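Local structure of acyl-CoA dehydrogenase (Bacillus anthracis, 3OWA) at residues A[507-512]-A[530-535]; A[514-519]-A[523-528]; A[536-541]-A[580-585]. The protein probably catalyses the FAD-dependent alpha,beta-dehydrogenation of acyl-CoA thioesters, as other acyl-CoA dehydrogenases do. One frame throughout, in Å; residues are numbered along the deposited sequence.

Interaction 1 (A[507-512]-A[530-535]); sequences ESAVLR and LYTEVF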
ATOM      1  N   GLU A 507      14.029 -13.801  14.372  1.00 41.32           N
ATOM      2  CA  GLU A 507      15.053 -14.812  14.673  1.00 41.80           C
ATOM      3  C   GLU A 507      16.072 -14.963  13.540  1.00 41.41           C
ATOM      4  O   GLU A 507      17.273 -15.104  13.782  1.00 42.14           O
ATOM      5  CB  GLU A 507      14.394 -16.156  14.993  1.00 42.80           C
ATOM      6  CG  GLU A 507      15.387 -17.263  15.348  1.00 47.11           C
ATOM      7  CD  GLU A 507      14.736 -18.647  15.576  1.00 53.20           C
ATOM      8  OE1 GLU A 507      15.012 -19.269  16.628  1.00 54.90           O
ATOM      9  OE2 GLU A 507      13.959 -19.127  14.710  1.00 55.06           O
ATOM     10  N   SER A 508      15.590 -14.944  12.298  1.00 40.16           N
ATOM     11  CA  SER A 508      16.466 -15.031  11.122  1.00 39.42           C
ATOM     12  C   SER A 508      17.457 -13.877  11.083  1.00 40.12           C
ATOM     13  O   SER A 508      18.645 -14.091  10.815  1.00 40.96           O
ATOM     14  CB  SER A 508      15.663 -15.066   9.815  1.00 38.38           C
ATOM     15  OG  SER A 508      14.810 -16.200   9.735  1.00 37.27           O
ATOM     16  N   ALA A 509      16.965 -12.664  11.339  1.00 39.84           N
ATOM     17  CA  ALA A 509      17.815 -11.490  11.417  1.00 40.84           C
ATOM     18  C   ALA A 509      18.823 -11.610  12.586  1.00 42.44           C
ATOM     19  O   ALA A 509      20.019 -11.333  12.407  1.00 43.40           O
ATOM     20  CB  ALA A 509      16.977 -10.198  11.525  1.00 40.45           C
ATOM     21  N   VAL A 510      18.349 -12.038  13.757  1.00 42.80           N
ATOM     22  CA  VAL A 510      19.234 -12.162  14.936  1.00 44.17           C
ATOM     23  C   VAL A 510      20.360 -13.162  14.684  1.00 45.08           C
ATOM     24  O   VAL A 510      21.536 -12.855  14.896  1.00 46.12           O
ATOM     25  CB  VAL A 510      18.472 -12.549  16.217  1.00 44.32           C
ATOM     26  CG1 VAL A 510      19.459 -12.862  17.354  1.00 45.93           C
ATOM     27  CG2 VAL A 510      17.567 -11.415  16.645  1.00 42.86           C
ATOM     28  N   LEU A 511      19.981 -14.344  14.200  1.00 45.47           N
ATOM     29  CA  LEU A 511      20.920 -15.445  14.033  1.00 46.10           C
ATOM     30  C   LEU A 511      21.910 -15.143  12.944  1.00 46.68           C
ATOM     31  O   LEU A 511      23.089 -15.460  13.086  1.00 47.05           O
ATOM     32  CB  LEU A 511      20.194 -16.771  13.774  1.00 46.11           C
ATOM     33  CG  LEU A 511      19.421 -17.319  14.983  1.00 46.40           C
ATOM     34  CD1 LEU A 511      18.651 -18.588  14.613  1.00 46.29           C
ATOM     35  CD2 LEU A 511      20.359 -17.573  16.159  1.00 49.16           C
ATOM     36  N   ARG A 512      21.445 -14.506  11.863  1.00 45.77           N
ATOM     37  CA  ARG A 512      22.354 -14.121  10.779  1.00 46.20           C
ATOM     38  C   ARG A 512      23.383 -13.097  11.256  1.00 46.73           C
ATOM     39  O   ARG A 512      24.575 -13.192  10.914  1.00 48.44           O
ATOM     40  CB  ARG A 512      21.588 -13.580   9.559  1.00 45.38           C
ATOM     41  CG  ARG A 512      22.496 -13.046   8.478  1.00 43.99           C
ATOM     42  CD  ARG A 512      21.702 -12.493   7.328  1.00 43.25           C
ATOM     43  NE  ARG A 512      22.603 -11.986   6.312  1.00 41.34           N
ATOM     44  CZ  ARG A 512      22.212 -11.313   5.242  1.00 42.01           C
ATOM     45  NH1 ARG A 512      20.908 -11.079   5.040  1.00 40.41           N
ATOM     46  NH2 ARG A 512      23.118 -10.887   4.368  1.00 40.93           N
ATOM     47  N   LEU A 530      22.484  -2.889  13.505  1.00 41.49           N
ATOM     48  CA  LEU A 530      21.521  -1.805  13.405  1.00 41.58           C
ATOM     49  C   LEU A 530      20.176  -2.241  12.808  1.00 40.11           C
ATOM     50  O   LEU A 530      19.142  -1.965  13.400  1.00 39.38           O
ATOM     51  CB  LEU A 530      22.131  -0.638  12.612  1.00 42.17           C
ATOM     52  CG  LEU A 530      23.213   0.182  13.368  1.00 43.73           C
ATOM     53  CD1 LEU A 530      23.817   1.204  12.436  1.00 43.93           C
ATOM     54  CD2 LEU A 530      22.683   0.843  14.644  1.00 44.28           C
ATOM     55  N   TYR A 531      20.209  -2.943  11.676  1.00 39.73           N
ATOM     56  CA  TYR A 531      18.981  -3.457  11.047  1.00 39.95           C
ATOM     57  C   TYR A 531      18.253  -4.304  12.066  1.00 40.67           C
ATOM     58  O   TYR A 531      17.052  -4.187  12.224  1.00 40.51           O
ATOM     59  CB  TYR A 531      19.277  -4.367   9.841  1.00 38.93           C
ATOM     60  CG  TYR A 531      19.835  -3.729   8.587  1.00 37.51           C
ATOM     61  CD1 TYR A 531      19.446  -2.446   8.195  1.00 34.88           C
ATOM     62  CD2 TYR A 531      20.722  -4.431   7.772  1.00 36.31           C
ATOM     63  CE1 TYR A 531      19.925  -1.883   7.029  1.00 36.05           C
ATOM     64  CE2 TYR A 531      21.219  -3.867   6.582  1.00 37.56           C
ATOM     65  CZ  TYR A 531      20.832  -2.577   6.242  1.00 36.34           C
ATOM     66  OH  TYR A 531      21.307  -1.979   5.101  1.00 37.93           O
ATOM     67  N   THR A 532      19.017  -5.161  12.750  1.00 42.49           N
ATOM     68  CA  THR A 532      18.478  -6.120  13.714  1.00 43.54           C
ATOM     69  C   THR A 532      17.809  -5.470  14.920  1.00 43.91           C
ATOM     70  O   THR A 532      16.688  -5.865  15.280  1.00 43.68           O
ATOM     71  CB  THR A 532      19.573  -7.126  14.148  1.00 44.67           C
ATOM     72  OG1 THR A 532      20.033  -7.800  12.977  1.00 46.62           O
ATOM     73  CG2 THR A 532      19.020  -8.170  15.113  1.00 44.15           C
ATOM     74  N   GLU A 533      18.474  -4.478  15.529  1.00 43.92           N
ATOM     75  CA  GLU A 533      17.908  -3.746  16.673  1.00 45.05           C
ATOM     76  C   GLU A 533      16.594  -3.059  16.328  1.00 43.88           C
ATOM     77  O   GLU A 533      15.597  -3.152  17.057  1.00 43.73           O
ATOM     78  CB  GLU A 533      18.909  -2.699  17.164  1.00 46.04           C
ATOM     79  CG  GLU A 533      20.061  -3.325  17.940  1.00 49.94           C
ATOM     80  CD  GLU A 533      21.216  -2.374  18.182  1.00 56.37           C
ATOM     81  OE1 GLU A 533      21.338  -1.347  17.465  1.00 57.45           O
ATOM     82  OE2 GLU A 533      22.007  -2.657  19.108  1.00 58.40           O
ATOM     83  N   VAL A 534      16.613  -2.385  15.186  1.00 42.61           N
ATOM     84  CA  VAL A 534      15.512  -1.569  14.734  1.00 43.42           C
ATOM     85  C   VAL A 534      14.338  -2.474  14.304  1.00 42.33           C
ATOM     86  O   VAL A 534      13.202  -2.239  14.710  1.00 42.92           O
ATOM     87  CB  VAL A 534      16.017  -0.651  13.571  1.00 43.82           C
ATOM     88  CG1 VAL A 534      14.923  -0.296  12.625  1.00 44.10           C
ATOM     89  CG2 VAL A 534      16.725   0.606  14.160  1.00 42.56           C
ATOM     90  N   PHE A 535      14.620  -3.514  13.523  1.00 40.60           N
ATOM     91  CA  PHE A 535      13.540  -4.392  13.052  1.00 39.95           C
ATOM     92  C   PHE A 535      12.903  -5.137  14.242  1.00 40.36           C
ATOM     93  O   PHE A 535      11.673  -5.236  14.342  1.00 38.69           O
ATOM     94  CB  PHE A 535      14.017  -5.407  11.989  1.00 37.48           C
ATOM     95  CG  PHE A 535      12.957  -6.407  11.608  1.00 36.10           C
ATOM     96  CD1 PHE A 535      11.977  -6.068  10.698  1.00 36.14           C
ATOM     97  CD2 PHE A 535      12.895  -7.661  12.220  1.00 36.73           C
ATOM     98  CE1 PHE A 535      10.961  -6.965  10.365  1.00 35.68           C
ATOM     99  CE2 PHE A 535      11.901  -8.573  11.912  1.00 35.90           C
ATOM    100  CZ  PHE A 535      10.933  -8.233  10.954  1.00 36.14           C
TER
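Thr532 packs into the angle between Ala509 and Val510, and this one side chain makes the tight part of the contact. Its CG2 lies 3.9 Å from Val510 CG2. The two side chains cross at about a right angle. The methyl of Thr532 meets the CG2 branch of Val510 and lies close to the valine CA as well. With Thr532 chi1 at -59°, CG2 stands anti to the backbone N and faces valine. OG1 then stays beside that N and turns to the Ala509 side. There Thr532 OG1 lies 4.1 Å from Ala509 CB and 3.6 Å from Ala509 O, which is a touch and not a bond. The polar needs are met by neighbours. Thr532 OG1 is hydrogen-bonded to Lys528 O, one turn back on its own helix, and to the hydroxyl of Thr513. The Thr513 hydroxyl is also bonded to Ala509 O, so Thr513 links the two sides of the contact. The small Ala509 side chain lets the backbones come close, with Ala509 CA 5.9 Å from Thr532 CA. Tyr319 of helix 305-336 also packs on Thr532, and Val510 is backed by Gln460, Lys461 and Val464 of helix 458-482. The packing is looser one turn further on. Phe535 CD2 stops 4.9 Å from Ala509 CB, which is more than contact distance. The more open side of the 530-535 helix carries Glu533. This residue is partly exposed and has no contact with 507-512; it forms a salt bridge to Lys581 instead. The three residues that touch are all buried. Helices 490-520 and 526-554 run in opposite directions here. The arrangement is that of an antiparallel helical hairpin, set in the helical C-terminal part of an acyl-CoA dehydrogenase.

Interaction 2 (A[514-519]-A[523-528]); sequences EKAIKT and EKNKQK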
ATOM      1  N   GLU A 514      24.281 -12.606  14.458  1.00 49.96           N
ATOM      2  CA  GLU A 514      25.078 -13.331  15.437  1.00 52.69           C
ATOM      3  C   GLU A 514      26.157 -14.155  14.744  1.00 53.59           C
ATOM      4  O   GLU A 514      27.338 -14.109  15.130  1.00 54.92           O
ATOM      5  CB  GLU A 514      24.164 -14.240  16.254  1.00 53.37           C
ATOM      6  CG  GLU A 514      24.816 -14.826  17.497  1.00 58.80           C
ATOM      7  CD  GLU A 514      23.922 -15.848  18.210  1.00 63.37           C
ATOM      8  OE1 GLU A 514      22.674 -15.664  18.213  1.00 62.72           O
ATOM      9  OE2 GLU A 514      24.479 -16.842  18.751  1.00 65.37           O
ATOM     10  N   LYS A 515      25.764 -14.888  13.703  1.00 52.48           N
ATOM     11  CA  LYS A 515      26.726 -15.649  12.922  1.00 53.59           C
ATOM     12  C   LYS A 515      27.819 -14.772  12.291  1.00 53.00           C
ATOM     13  O   LYS A 515      29.005 -15.132  12.325  1.00 53.94           O
ATOM     14  CB  LYS A 515      26.025 -16.528  11.871  1.00 53.01           C
ATOM     15  CG  LYS A 515      26.982 -17.024  10.789  1.00 55.97           C
ATOM     16  CD  LYS A 515      26.943 -18.515  10.573  1.00 57.55           C
ATOM     17  CE  LYS A 515      25.593 -19.031  10.216  1.00 54.64           C
ATOM     18  NZ  LYS A 515      25.777 -20.326   9.489  1.00 54.75           N
ATOM     19  N   ALA A 516      27.423 -13.627  11.743  1.00 51.28           N
ATOM     20  CA  ALA A 516      28.357 -12.692  11.132  1.00 51.44           C
ATOM     21  C   ALA A 516      29.391 -12.199  12.141  1.00 53.11           C
ATOM     22  O   ALA A 516      30.584 -12.149  11.844  1.00 53.49           O
ATOM     23  CB  ALA A 516      27.629 -11.531  10.538  1.00 50.67           C
ATOM     24  N   ILE A 517      28.909 -11.839  13.323  1.00 53.53           N
ATOM     25  CA  ILE A 517      29.754 -11.334  14.392  1.00 55.63           C
ATOM     26  C   ILE A 517      30.833 -12.382  14.708  1.00 58.27           C
ATOM     27  O   ILE A 517      32.021 -12.076  14.668  1.00 59.51           O
ATOM     28  CB  ILE A 517      28.915 -10.920  15.623  1.00 54.62           C
ATOM     29  CG1 ILE A 517      28.136  -9.640  15.308  1.00 51.23           C
ATOM     30  CG2 ILE A 517      29.812 -10.711  16.905  1.00 57.48           C
ATOM     31  CD1 ILE A 517      27.022  -9.373  16.246  1.00 47.15           C
ATOM     32  N   LYS A 518      30.400 -13.617  14.934  1.00 59.74           N
ATOM     33  CA  LYS A 518      31.281 -14.715  15.280  1.00 62.61           C
ATOM     34  C   LYS A 518      32.184 -15.091  14.139  1.00 63.15           C
ATOM     35  O   LYS A 518      33.193 -15.755  14.350  1.00 64.24           O
ATOM     36  CB  LYS A 518      30.458 -15.913  15.739  1.00 63.06           C
ATOM     37  CG  LYS A 518      29.433 -15.463  16.784  1.00 66.03           C
ATOM     38  CD  LYS A 518      28.985 -16.536  17.759  1.00 73.27           C
ATOM     39  CE  LYS A 518      28.028 -15.911  18.771  1.00 71.41           C
ATOM     40  NZ  LYS A 518      27.149 -16.888  19.471  1.00 73.15           N
ATOM     41  N   THR A 519      31.839 -14.638  12.939  1.00 62.24           N
ATOM     42  CA  THR A 519      32.626 -14.928  11.747  1.00 62.67           C
ATOM     43  C   THR A 519      33.611 -13.817  11.351  1.00 63.61           C
ATOM     44  O   THR A 519      34.756 -14.103  10.990  1.00 64.49           O
ATOM     45  CB  THR A 519      31.691 -15.283  10.563  1.00 61.51           C
ATOM     46  OG1 THR A 519      30.949 -16.456  10.911  1.00 61.69           O
ATOM     47  CG2 THR A 519      32.466 -15.535   9.265  1.00 60.79           C
ATOM     48  N   GLU A 523      32.886  -4.852  14.547  1.00 67.31           N
ATOM     49  CA  GLU A 523      33.178  -3.638  13.801  1.00 68.26           C
ATOM     50  C   GLU A 523      32.756  -3.702  12.347  1.00 66.99           C
ATOM     51  O   GLU A 523      32.249  -2.716  11.803  1.00 67.73           O
ATOM     52  CB  GLU A 523      34.663  -3.316  13.885  1.00 70.18           C
ATOM     53  CG  GLU A 523      34.935  -1.840  13.811  1.00 73.10           C
ATOM     54  CD  GLU A 523      35.698  -1.358  15.022  1.00 78.52           C
ATOM     55  OE1 GLU A 523      35.129  -0.568  15.808  1.00 79.12           O
ATOM     56  OE2 GLU A 523      36.860  -1.783  15.199  1.00 84.95           O
ATOM     57  N   LYS A 524      32.930  -4.860  11.719  1.00 65.98           N
ATOM     58  CA  LYS A 524      32.555  -5.006  10.318  1.00 64.34           C
ATOM     59  C   LYS A 524      31.047  -5.287  10.115  1.00 61.93           C
ATOM     60  O   LYS A 524      30.527  -5.112   9.013  1.00 60.79           O
ATOM     61  CB  LYS A 524      33.410  -6.070   9.635  1.00 65.26           C
ATOM     62  CG  LYS A 524      34.917  -5.900   9.883  1.00 69.05           C
ATOM     63  CD  LYS A 524      35.722  -6.687   8.875  1.00 73.05           C
ATOM     64  CE  LYS A 524      37.152  -6.892   9.357  1.00 80.67           C
ATOM     65  NZ  LYS A 524      37.784  -7.990   8.591  1.00 83.12           N
ATOM     66  N   ASN A 525      30.352  -5.686  11.180  1.00 60.15           N
ATOM     67  CA  ASN A 525      28.936  -6.030  11.076  1.00 57.49           C
ATOM     68  C   ASN A 525      27.971  -5.048  11.733  1.00 56.02           C
ATOM     69  O   ASN A 525      26.853  -5.419  12.133  1.00 56.09           O
ATOM     70  CB  ASN A 525      28.704  -7.467  11.538  1.00 57.40           C
ATOM     71  CG  ASN A 525      29.306  -8.474  10.577  1.00 58.46           C
ATOM     72  OD1 ASN A 525      28.889  -8.567   9.409  1.00 57.78           O
ATOM     73  ND2 ASN A 525      30.316  -9.220  11.046  1.00 58.12           N
ATOM     74  N   LYS A 526      28.392  -3.786  11.781  1.00 54.26           N
ATOM     75  CA  LYS A 526      27.647  -2.701  12.382  1.00 52.79           C
ATOM     76  C   LYS A 526      26.257  -2.494  11.743  1.00 49.64           C
ATOM     77  O   LYS A 526      25.251  -2.328  12.448  1.00 48.83           O
ATOM     78  CB  LYS A 526      28.479  -1.413  12.284  1.00 53.66           C
ATOM     79  CG  LYS A 526      27.806  -0.186  12.928  1.00 56.57           C
ATOM     80  CD  LYS A 526      28.800   0.936  13.186  1.00 65.14           C
ATOM     81  CE  LYS A 526      28.571   1.574  14.568  1.00 68.61           C
ATOM     82  NZ  LYS A 526      29.655   2.560  14.920  1.00 73.48           N
ATOM     83  N   GLN A 527      26.221  -2.501  10.415  1.00 47.74           N
ATOM     84  CA  GLN A 527      24.962  -2.344   9.661  1.00 45.64           C
ATOM     85  C   GLN A 527      23.976  -3.475   9.988  1.00 44.05           C
ATOM     86  O   GLN A 527      22.810  -3.226  10.245  1.00 43.80           O
ATOM     87  CB  GLN A 527      25.265  -2.242   8.166  1.00 45.27           C
ATOM     88  CG  GLN A 527      24.107  -1.799   7.264  1.00 44.94           C
ATOM     89  CD  GLN A 527      23.812  -0.298   7.328  1.00 46.41           C
ATOM     90  OE1 GLN A 527      24.298   0.423   8.223  1.00 43.99           O
ATOM     91  NE2 GLN A 527      22.996   0.183   6.375  1.00 44.24           N
ATOM     92  N   LYS A 528      24.430  -4.720  10.016  1.00 43.84           N
ATOM     93  CA  LYS A 528      23.528  -5.799  10.413  1.00 43.31           C
ATOM     94  C   LYS A 528      22.974  -5.631  11.824  1.00 42.87           C
ATOM     95  O   LYS A 528      21.807  -5.922  12.064  1.00 41.77           O
ATOM     96  CB  LYS A 528      24.204  -7.156  10.311  1.00 44.33           C
ATOM     97  CG  LYS A 528      24.563  -7.558   8.911  1.00 44.86           C
ATOM     98  CD  LYS A 528      25.293  -8.877   8.916  1.00 47.20           C
ATOM     99  CE  LYS A 528      25.919  -9.061   7.572  1.00 49.86           C
ATOM    100  NZ  LYS A 528      27.065  -9.944   7.633  1.00 57.54           N
TER
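Ala516 and Asn525 bury the most surface here, and Lys528 adds to it by reaching the alanine methyl beside the asparagine amide. The methyl of Ala516 meets two polar groups. Ala516 CB is 3.4 Å from Asn525 OD1 and also 3.4 Å from Lys528 NZ. The lysine chain is extended beyond CG and runs past the methyl, with Lys528 CD 3.9 Å from Ala516 CB. This brings its ammonium group to the asparagine amide. Lys528 NZ gives a hydrogen bond of 2.9 Å to Asn525 OD1. The C=O...N angle is 145°, and the donor is tilted 35° from the carbonyl plane. The bond ties the first turn of helix 526-554 to the residue just before it, and it should help to fix the rotation of the amide. The other end of the amide faces the backbone of the first helix. Asn525 ND2 comes within 3.0 Å of Ala516 O, but the angle is too poor for a hydrogen bond. ND2 bonds instead to Gly521 O in the turn, while Ala516 O accepts from Thr519 N. Asn525 holds the N-cap position of the second helix, yet its side chain makes no capping bond. With chi1 at -69° its CG is anti to the carbonyl carbon, which carries the amide across to Ala516. Ile517 adds a small flank, with CG1 4.4 Å from Asn525 CB. Lys528 also has a long, weak ion pair with Glu31. The contact closes the short connection between helix 490-520 and helix 526-554. Gln527 packs on Lys588 and Ile589 of helix 578-592, while Val597 at the chain end touches Lys528.

Interaction 3 (A[536-541]-A[580-585]); sequences CQEAFN and PKKREI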
ATOM      1  N   CYS A 536      13.751  -5.666  15.115  1.00 41.38           N
ATOM      2  CA  CYS A 536      13.267  -6.423  16.274  1.00 43.78           C
ATOM      3  C   CYS A 536      12.354  -5.621  17.182  1.00 43.63           C
ATOM      4  O   CYS A 536      11.282  -6.094  17.568  1.00 44.73           O
ATOM      5  CB  CYS A 536      14.421  -7.021  17.060  1.00 44.09           C
ATOM      6  SG  CYS A 536      14.982  -8.531  16.281  1.00 48.71           S
ATOM      7  N   GLN A 537      12.762  -4.395  17.486  1.00 43.54           N
ATOM      8  CA  GLN A 537      11.957  -3.534  18.317  1.00 43.37           C
ATOM      9  C   GLN A 537      10.555  -3.358  17.734  1.00 42.59           C
ATOM     10  O   GLN A 537       9.545  -3.538  18.440  1.00 41.39           O
ATOM     11  CB  GLN A 537      12.633  -2.178  18.511  1.00 42.88           C
ATOM     12  CG  GLN A 537      11.791  -1.246  19.324  1.00 44.10           C
ATOM     13  CD  GLN A 537      12.610  -0.322  20.212  1.00 46.56           C
ATOM     14  OE1 GLN A 537      13.369  -0.773  21.073  1.00 45.91           O
ATOM     15  NE2 GLN A 537      12.456   0.979  19.999  1.00 46.20           N
ATOM     16  N   GLU A 538      10.492  -2.998  16.450  1.00 42.02           N
ATOM     17  CA  GLU A 538       9.186  -2.772  15.818  1.00 42.17           C
ATOM     18  C   GLU A 538       8.351  -4.029  15.580  1.00 40.01           C
ATOM     19  O   GLU A 538       7.142  -4.002  15.786  1.00 40.15           O
ATOM     20  CB  GLU A 538       9.325  -1.944  14.535  1.00 42.74           C
ATOM     21  CG  GLU A 538       9.516  -0.425  14.836  1.00 50.21           C
ATOM     22  CD  GLU A 538      10.336   0.330  13.768  1.00 58.38           C
ATOM     23  OE1 GLU A 538      10.611   1.547  13.937  1.00 61.20           O
ATOM     24  OE2 GLU A 538      10.736  -0.300  12.764  1.00 63.36           O
ATOM     25  N   ALA A 539       8.989  -5.119  15.160  1.00 38.94           N
ATOM     26  CA  ALA A 539       8.292  -6.400  14.961  1.00 38.56           C
ATOM     27  C   ALA A 539       7.770  -6.963  16.294  1.00 38.95           C
ATOM     28  O   ALA A 539       6.693  -7.557  16.345  1.00 37.97           O
ATOM     29  CB  ALA A 539       9.209  -7.410  14.312  1.00 39.10           C
ATOM     30  N   PHE A 540       8.553  -6.790  17.356  1.00 39.44           N
ATOM     31  CA  PHE A 540       8.127  -7.233  18.693  1.00 40.52           C
ATOM     32  C   PHE A 540       6.939  -6.433  19.223  1.00 40.36           C
ATOM     33  O   PHE A 540       6.022  -7.003  19.811  1.00 39.64           O
ATOM     34  CB  PHE A 540       9.278  -7.150  19.685  1.00 41.32           C
ATOM     35  CG  PHE A 540       8.989  -7.844  20.986  1.00 44.04           C
ATOM     36  CD1 PHE A 540       9.060  -9.238  21.073  1.00 45.12           C
ATOM     37  CD2 PHE A 540       8.630  -7.112  22.114  1.00 43.58           C
ATOM     38  CE1 PHE A 540       8.805  -9.898  22.291  1.00 45.95           C
ATOM     39  CE2 PHE A 540       8.361  -7.763  23.341  1.00 46.00           C
ATOM     40  CZ  PHE A 540       8.453  -9.148  23.427  1.00 48.05           C
ATOM     41  N   ASN A 541       6.976  -5.113  19.004  1.00 40.25           N
ATOM     42  CA  ASN A 541       5.804  -4.253  19.199  1.00 41.26           C
ATOM     43  C   ASN A 541       4.537  -4.767  18.497  1.00 39.86           C
ATOM     44  O   ASN A 541       3.484  -4.912  19.140  1.00 40.29           O
ATOM     45  CB  ASN A 541       6.126  -2.778  18.836  1.00 41.30           C
ATOM     46  CG  ASN A 541       7.074  -2.110  19.867  1.00 45.30           C
ATOM     47  OD1 ASN A 541       7.280  -2.625  20.973  1.00 46.36           O
ATOM     48  ND2 ASN A 541       7.629  -0.948  19.503  1.00 46.24           N
ATOM     49  N   PRO A 580      18.075   7.792  16.016  1.00 44.00           N
ATOM     50  CA  PRO A 580      19.469   7.925  15.563  1.00 44.24           C
ATOM     51  C   PRO A 580      20.019   6.668  14.854  1.00 43.89           C
ATOM     52  O   PRO A 580      20.919   6.772  14.008  1.00 44.22           O
ATOM     53  CB  PRO A 580      20.265   8.191  16.870  1.00 44.82           C
ATOM     54  CG  PRO A 580      19.258   8.643  17.861  1.00 45.64           C
ATOM     55  CD  PRO A 580      17.952   7.968  17.479  1.00 44.19           C
ATOM     56  N   LYS A 581      19.519   5.491  15.225  1.00 42.67           N
ATOM     57  CA  LYS A 581      19.917   4.272  14.559  1.00 42.16           C
ATOM     58  C   LYS A 581      19.477   4.246  13.091  1.00 41.08           C
ATOM     59  O   LYS A 581      20.218   3.776  12.220  1.00 40.41           O
ATOM     60  CB  LYS A 581      19.392   3.052  15.322  1.00 42.72           C
ATOM     61  CG  LYS A 581      19.982   2.944  16.737  1.00 43.40           C
ATOM     62  CD  LYS A 581      19.579   1.678  17.458  1.00 46.71           C
ATOM     63  CE  LYS A 581      20.357   1.504  18.783  1.00 49.81           C
ATOM     64  NZ  LYS A 581      21.847   1.424  18.556  1.00 51.83           N
ATOM     65  N   LYS A 582      18.275   4.760  12.818  1.00 40.82           N
ATOM     66  CA  LYS A 582      17.765   4.769  11.441  1.00 39.85           C
ATOM     67  C   LYS A 582      18.572   5.770  10.633  1.00 40.46           C
ATOM     68  O   LYS A 582      18.841   5.547   9.469  1.00 40.16           O
ATOM     69  CB  LYS A 582      16.261   5.067  11.393  1.00 38.64           C
ATOM     70  CG  LYS A 582      15.421   3.896  11.861  1.00 37.70           C
ATOM     71  CD  LYS A 582      13.933   4.223  11.882  1.00 38.50           C
ATOM     72  CE  LYS A 582      13.149   3.041  12.447  1.00 39.04           C
ATOM     73  NZ  LYS A 582      11.677   3.152  12.253  1.00 39.21           N
ATOM     74  N   ARG A 583      19.001   6.860  11.268  1.00 41.57           N
ATOM     75  CA  ARG A 583      19.841   7.843  10.576  1.00 42.71           C
ATOM     76  C   ARG A 583      21.186   7.235  10.266  1.00 43.43           C
ATOM     77  O   ARG A 583      21.774   7.508   9.224  1.00 43.96           O
ATOM     78  CB  ARG A 583      20.037   9.118  11.407  1.00 43.72           C
ATOM     79  CG  ARG A 583      18.732   9.891  11.620  1.00 45.55           C
ATOM     80  CD  ARG A 583      18.994  11.143  12.447  1.00 49.03           C
ATOM     81  NE  ARG A 583      17.813  12.013  12.536  1.00 47.67           N
ATOM     82  CZ  ARG A 583      17.892  13.281  12.952  1.00 51.05           C
ATOM     83  NH1 ARG A 583      19.087  13.794  13.267  1.00 50.80           N
ATOM     84  NH2 ARG A 583      16.802  14.041  13.020  1.00 49.19           N
ATOM     85  N   GLU A 584      21.687   6.421  11.179  1.00 44.10           N
ATOM     86  CA  GLU A 584      22.948   5.723  10.941  1.00 45.12           C
ATOM     87  C   GLU A 584      22.809   4.678   9.814  1.00 43.67           C
ATOM     88  O   GLU A 584      23.654   4.607   8.918  1.00 43.13           O
ATOM     89  CB  GLU A 584      23.428   5.067  12.226  1.00 46.52           C
ATOM     90  CG  GLU A 584      24.889   4.682  12.182  1.00 52.61           C
ATOM     91  CD  GLU A 584      25.468   4.286  13.553  1.00 58.22           C
ATOM     92  OE1 GLU A 584      24.815   4.537  14.599  1.00 60.71           O
ATOM     93  OE2 GLU A 584      26.570   3.699  13.561  1.00 61.06           O
ATOM     94  N   ILE A 585      21.736   3.885   9.851  1.00 41.87           N
ATOM     95  CA  ILE A 585      21.472   2.934   8.753  1.00 40.58           C
ATOM     96  C   ILE A 585      21.482   3.682   7.410  1.00 40.36           C
ATOM     97  O   ILE A 585      22.153   3.279   6.457  1.00 40.44           O
ATOM     98  CB  ILE A 585      20.101   2.205   8.939  1.00 40.10           C
ATOM     99  CG1 ILE A 585      20.187   1.186  10.085  1.00 39.35           C
ATOM    100  CG2 ILE A 585      19.647   1.542   7.615  1.00 37.15           C
ATOM    101  CD1 ILE A 585      18.832   0.795  10.738  1.00 37.98           C
TER
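Lys582 NZ is gripped by two acceptors, the carboxylate of Glu538 and the amide oxygen of Asn313. The bond to Glu538 OE1 is short, at 2.6 Å, and forms part of a salt bridge. It uses the syn lone pair of OE1, on the side of the other oxygen. OE2 of Glu538 is further from Lys582 NZ, at 3.6 Å, so one oxygen carries the bond. The two side chains approach from opposite directions. Both are extended beyond CG, and in both CG lies anti to the carbonyl carbon. This reach spans backbones that are well apart: Glu538 CA and Lys582 CA are 12.2 Å from each other. The contact is therefore made by the far ends of the two side chains, with Lys582 CE 3.3 Å from Glu538 OE1. Lys582 is buried, and its charge is probably balanced by the glutamate. Glu538 is partly exposed, and a pentaethylene glycol, probably from the crystallisation liquor, lies about 3 Å from its side chain. The bridge joins helix 526-554 to helix 578-592. Lys582 also rests on Ala312 and, through Asn313, holds to helix 305-336. Further round helix 578-592, Arg583 makes a salt bridge to Glu491 of the second subunit. Behind Glu538, Cys536 and Ala539 pack against helix 490-520.

How the interactions relate
All three interactions use helix 526-554. Interactions 1 and 2 join it to helix 490-520, interaction 2 at the turn and interaction 1 further from it, with centres 11 Å apart. Interaction 3 joins it to helix 578-592. The chemistry changes with place. Interaction 1 is buried packing of small side chains. Interaction 2 is also buried but sets amide and ammonium groups against a methyl. Interaction 3 is partly buried and rests on a single ion pair between two long side chains. Side contacts link them: Gln527 of 523-528 probably hydrogen-bonds to Ile585 O of 580-585. Leu530 and Tyr531 pack on Ile585.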